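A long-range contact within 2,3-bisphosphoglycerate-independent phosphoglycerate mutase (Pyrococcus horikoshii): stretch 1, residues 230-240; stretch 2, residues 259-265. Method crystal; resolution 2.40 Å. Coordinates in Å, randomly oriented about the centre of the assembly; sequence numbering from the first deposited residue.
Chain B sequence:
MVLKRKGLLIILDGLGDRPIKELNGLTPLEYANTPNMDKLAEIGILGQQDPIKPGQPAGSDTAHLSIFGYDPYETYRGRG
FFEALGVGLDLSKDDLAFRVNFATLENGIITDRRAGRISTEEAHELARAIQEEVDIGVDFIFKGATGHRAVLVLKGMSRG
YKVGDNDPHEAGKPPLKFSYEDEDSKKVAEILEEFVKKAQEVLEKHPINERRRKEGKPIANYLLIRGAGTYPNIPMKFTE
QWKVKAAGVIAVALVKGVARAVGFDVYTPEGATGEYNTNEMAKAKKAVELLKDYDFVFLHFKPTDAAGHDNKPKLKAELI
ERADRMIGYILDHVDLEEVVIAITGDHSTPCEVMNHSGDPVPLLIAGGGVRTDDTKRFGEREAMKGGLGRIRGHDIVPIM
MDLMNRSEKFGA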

# COMPACT_ATOMS: atom_id res chain seq x y z
N THR B 230 9.75 -0.74 39.04
CA THR B 230 10.75 -1.67 39.58
C THR B 230 10.90 -2.74 38.50
O THR B 230 10.29 -2.64 37.42
CB THR B 230 10.26 -2.34 40.89
OG1 THR B 230 9.24 -3.31 40.59
CG2 THR B 230 9.67 -1.31 41.85
N TYR B 231 11.71 -3.76 38.78
CA TYR B 231 11.88 -4.86 37.83
C TYR B 231 10.51 -5.57 37.75
O TYR B 231 9.81 -5.69 38.76
CB TYR B 231 12.94 -5.83 38.34
CG TYR B 231 13.22 -6.98 37.40
CD1 TYR B 231 14.04 -6.80 36.28
CD2 TYR B 231 12.68 -8.25 37.63
CE1 TYR B 231 14.32 -7.86 35.41
CE2 TYR B 231 12.95 -9.32 36.76
CZ TYR B 231 13.77 -9.12 35.65
OH TYR B 231 14.04 -10.16 34.79
N PRO B 232 10.11 -6.04 36.55
CA PRO B 232 8.81 -6.72 36.44
C PRO B 232 8.72 -8.07 37.18
O PRO B 232 9.70 -8.83 37.24
CB PRO B 232 8.64 -6.87 34.93
CG PRO B 232 10.05 -7.07 34.46
CD PRO B 232 10.82 -6.03 35.26
N ASN B 233 7.55 -8.34 37.77
CA ASN B 233 7.33 -9.59 38.50
C ASN B 233 7.13 -10.75 37.52
O ASN B 233 6.01 -11.21 37.29
CB ASN B 233 6.08 -9.48 39.39
CG ASN B 233 5.79 -10.77 40.17
OD1 ASN B 233 4.68 -10.99 40.66
ND2 ASN B 233 6.81 -11.62 40.30
N ILE B 234 8.23 -11.22 36.93
CA ILE B 234 8.14 -12.33 35.99
C ILE B 234 8.79 -13.55 36.62
O ILE B 234 9.83 -13.43 37.28
CB ILE B 234 8.84 -12.02 34.66
CG1 ILE B 234 10.33 -11.75 34.91
CG2 ILE B 234 8.19 -10.83 33.98
CD1 ILE B 234 11.16 -11.84 33.65
N PRO B 235 8.18 -14.74 36.44
CA PRO B 235 8.70 -16.00 36.99
C PRO B 235 10.17 -16.19 36.63
O PRO B 235 11.05 -16.18 37.50
CB PRO B 235 7.80 -17.06 36.33
CG PRO B 235 6.51 -16.34 36.14
CD PRO B 235 6.96 -14.98 35.63
N MET B 236 10.42 -16.34 35.33
CA MET B 236 11.76 -16.53 34.81
C MET B 236 11.92 -15.76 33.50
O MET B 236 10.93 -15.31 32.91
CB MET B 236 12.04 -18.02 34.58
CG MET B 236 11.04 -18.71 33.67
SD MET B 236 11.33 -20.50 33.59
CE MET B 236 10.35 -21.04 34.99
N LYS B 237 13.16 -15.61 33.04
CA LYS B 237 13.42 -14.88 31.81
C LYS B 237 12.98 -15.68 30.57
O LYS B 237 12.79 -16.91 30.63
CB LYS B 237 14.91 -14.52 31.73
CG LYS B 237 15.51 -14.13 33.09
CD LYS B 237 16.68 -13.16 32.97
CE LYS B 237 16.20 -11.73 32.73
NZ LYS B 237 17.32 -10.74 32.62
N PHE B 238 12.81 -14.97 29.46
CA PHE B 238 12.39 -15.55 28.18
C PHE B 238 13.33 -16.70 27.78
O PHE B 238 12.89 -17.83 27.51
CB PHE B 238 12.41 -14.46 27.10
CG PHE B 238 11.69 -14.83 25.82
CD1 PHE B 238 10.32 -14.59 25.69
CD2 PHE B 238 12.39 -15.38 24.75
CE1 PHE B 238 9.65 -14.89 24.50
CE2 PHE B 238 11.74 -15.69 23.55
CZ PHE B 238 10.36 -15.44 23.42
N THR B 239 14.63 -16.39 27.75
CA THR B 239 15.68 -17.34 27.38
C THR B 239 15.59 -18.67 28.12
O THR B 239 15.66 -19.73 27.51
CB THR B 239 17.09 -16.74 27.64
OG1 THR B 239 17.12 -16.15 28.95
CG2 THR B 239 17.44 -15.68 26.58
N GLU B 240 15.42 -18.61 29.45
CA GLU B 240 15.34 -19.85 30.22
C GLU B 240 13.97 -20.51 30.08
O GLU B 240 13.86 -21.73 29.99
CB GLU B 240 15.68 -19.61 31.70
CG GLU B 240 14.78 -18.63 32.43
CD GLU B 240 15.17 -18.46 33.90
OE1 GLU B 240 15.21 -19.48 34.62
OE2 GLU B 240 15.45 -17.31 34.32
N ALA B 259 12.58 -5.53 26.63
CA ALA B 259 13.28 -6.67 26.04
C ALA B 259 14.46 -7.10 26.91
O ALA B 259 14.68 -8.29 27.14
CB ALA B 259 13.75 -6.32 24.64
N ARG B 260 15.23 -6.12 27.40
CA ARG B 260 16.39 -6.42 28.25
C ARG B 260 15.94 -7.06 29.56
O ARG B 260 16.52 -8.06 30.01
CB ARG B 260 17.20 -5.15 28.54
CG ARG B 260 18.30 -4.90 27.50
CD ARG B 260 18.91 -3.51 27.59
NE ARG B 260 19.93 -3.33 26.55
CZ ARG B 260 20.37 -2.16 26.10
NH1 ARG B 260 19.89 -1.02 26.60
NH2 ARG B 260 21.29 -2.12 25.14
N ALA B 261 14.91 -6.48 30.18
CA ALA B 261 14.40 -7.01 31.44
C ALA B 261 14.03 -8.50 31.32
O ALA B 261 14.30 -9.26 32.24
CB ALA B 261 13.18 -6.19 31.90
N VAL B 262 13.42 -8.92 30.21
CA VAL B 262 13.04 -10.33 30.08
C VAL B 262 14.15 -11.24 29.55
O VAL B 262 13.95 -12.45 29.39
CB VAL B 262 11.73 -10.51 29.24
CG1 VAL B 262 10.60 -9.71 29.89
CG2 VAL B 262 11.95 -10.06 27.79
N GLY B 263 15.32 -10.65 29.28
CA GLY B 263 16.45 -11.47 28.85
C GLY B 263 16.96 -11.43 27.42
O GLY B 263 17.78 -12.28 27.04
N PHE B 264 16.51 -10.47 26.61
CA PHE B 264 16.98 -10.39 25.23
C PHE B 264 18.32 -9.66 25.12
O PHE B 264 18.66 -8.83 25.98
CB PHE B 264 15.95 -9.66 24.36
CG PHE B 264 14.77 -10.50 23.96
CD1 PHE B 264 13.77 -10.81 24.89
CD2 PHE B 264 14.66 -11.00 22.66
CE1 PHE B 264 12.68 -11.60 24.52
CE2 PHE B 264 13.57 -11.79 22.29
CZ PHE B 264 12.58 -12.09 23.21
N ASP B 265 19.08 -9.97 24.06
CA ASP B 265 20.35 -9.29 23.80
C ASP B 265 19.96 -8.21 22.78
O ASP B 265 19.88 -8.48 21.59
CB ASP B 265 21.40 -10.24 23.18
CG ASP B 265 21.96 -11.24 24.18
OD1 ASP B 265 21.95 -10.94 25.40
OD2 ASP B 265 22.44 -12.31 23.75

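Contact between a loop that leads into a helix (residues 230-240) and the end of another helix with the turn that follows it (residues 259-265), burying 419 Å² summed over both sides. The CA atoms come nearest at Lys237 and Val262, 4.9 Å apart; Tyr231 and Ala261 form the wider end of the register, with CA atoms 7.2 Å apart.

Two hydrogen bonds cross the contact, and both end on carbonyl oxygens of the second stretch. Tyr231 OH donates to Ala261 O at 2.7 Å; the CA-to-CB bond of Tyr231 points sideways, and the t rotamer carries the ring far enough for its hydroxyl to reach the carbonyl. Phe238 N donates to Val262 O at 2.8 Å with an N-H...O angle of 156°. Phe238 opens a helix, where backbone NH groups lack an acceptor in a preceding turn, so a carbonyl from the other stretch serves this one. Just before it, at the N-cap position, Lys237 N donates to Glu240 OE2 at 3.1 Å, a bond within the first stretch that ties the helix start to its own first turn.

The turn after the second stretch's helix is built around a glycine. Gly263 is the first residue to leave helical phi/psi, in a Schellman motif: phi is 109°, Gly263 N bonds to Arg260 O at 2.9 Å, and Phe264 N bonds to Ala259 O at 2.9 Å. A CB at these backbone angles would jam against the preceding carbonyl O, which by itself calls for glycine. It would also point toward the first stretch, with an ideal position 3.3 Å from Lys237 CB and 3.4 Å from Thr239 OG1. Thr239 CG2 lies 3.4 Å from Gly263 O.

Lys237 lays its aliphatic chain along the helix end, with CB 3.3 Å from Val262 O and CE 3.2 Å from Ala261 O. Its NZ lies 3.4 Å from Ala261 O, a distance that leaves a hydrogen bond undecided.

In the apolar packing, Ala261 CB meets Tyr231 CE1 and Pro232 CD, each at 4.1 Å, so that the methyl group packs against both rings. The side chain of Val262 is touched more loosely, its CG1 lying 4.4 Å from Ile234 CD1 and its CG2 4.5 Å from Phe238 CB. The tightest apolar contact is aromatic: Phe264 CE1 sits over one face of the Phe238 ring, 3.6 Å from Phe238 CG. The two rings meet obliquely, with planes at 42° and centroids 4.8 Å apart.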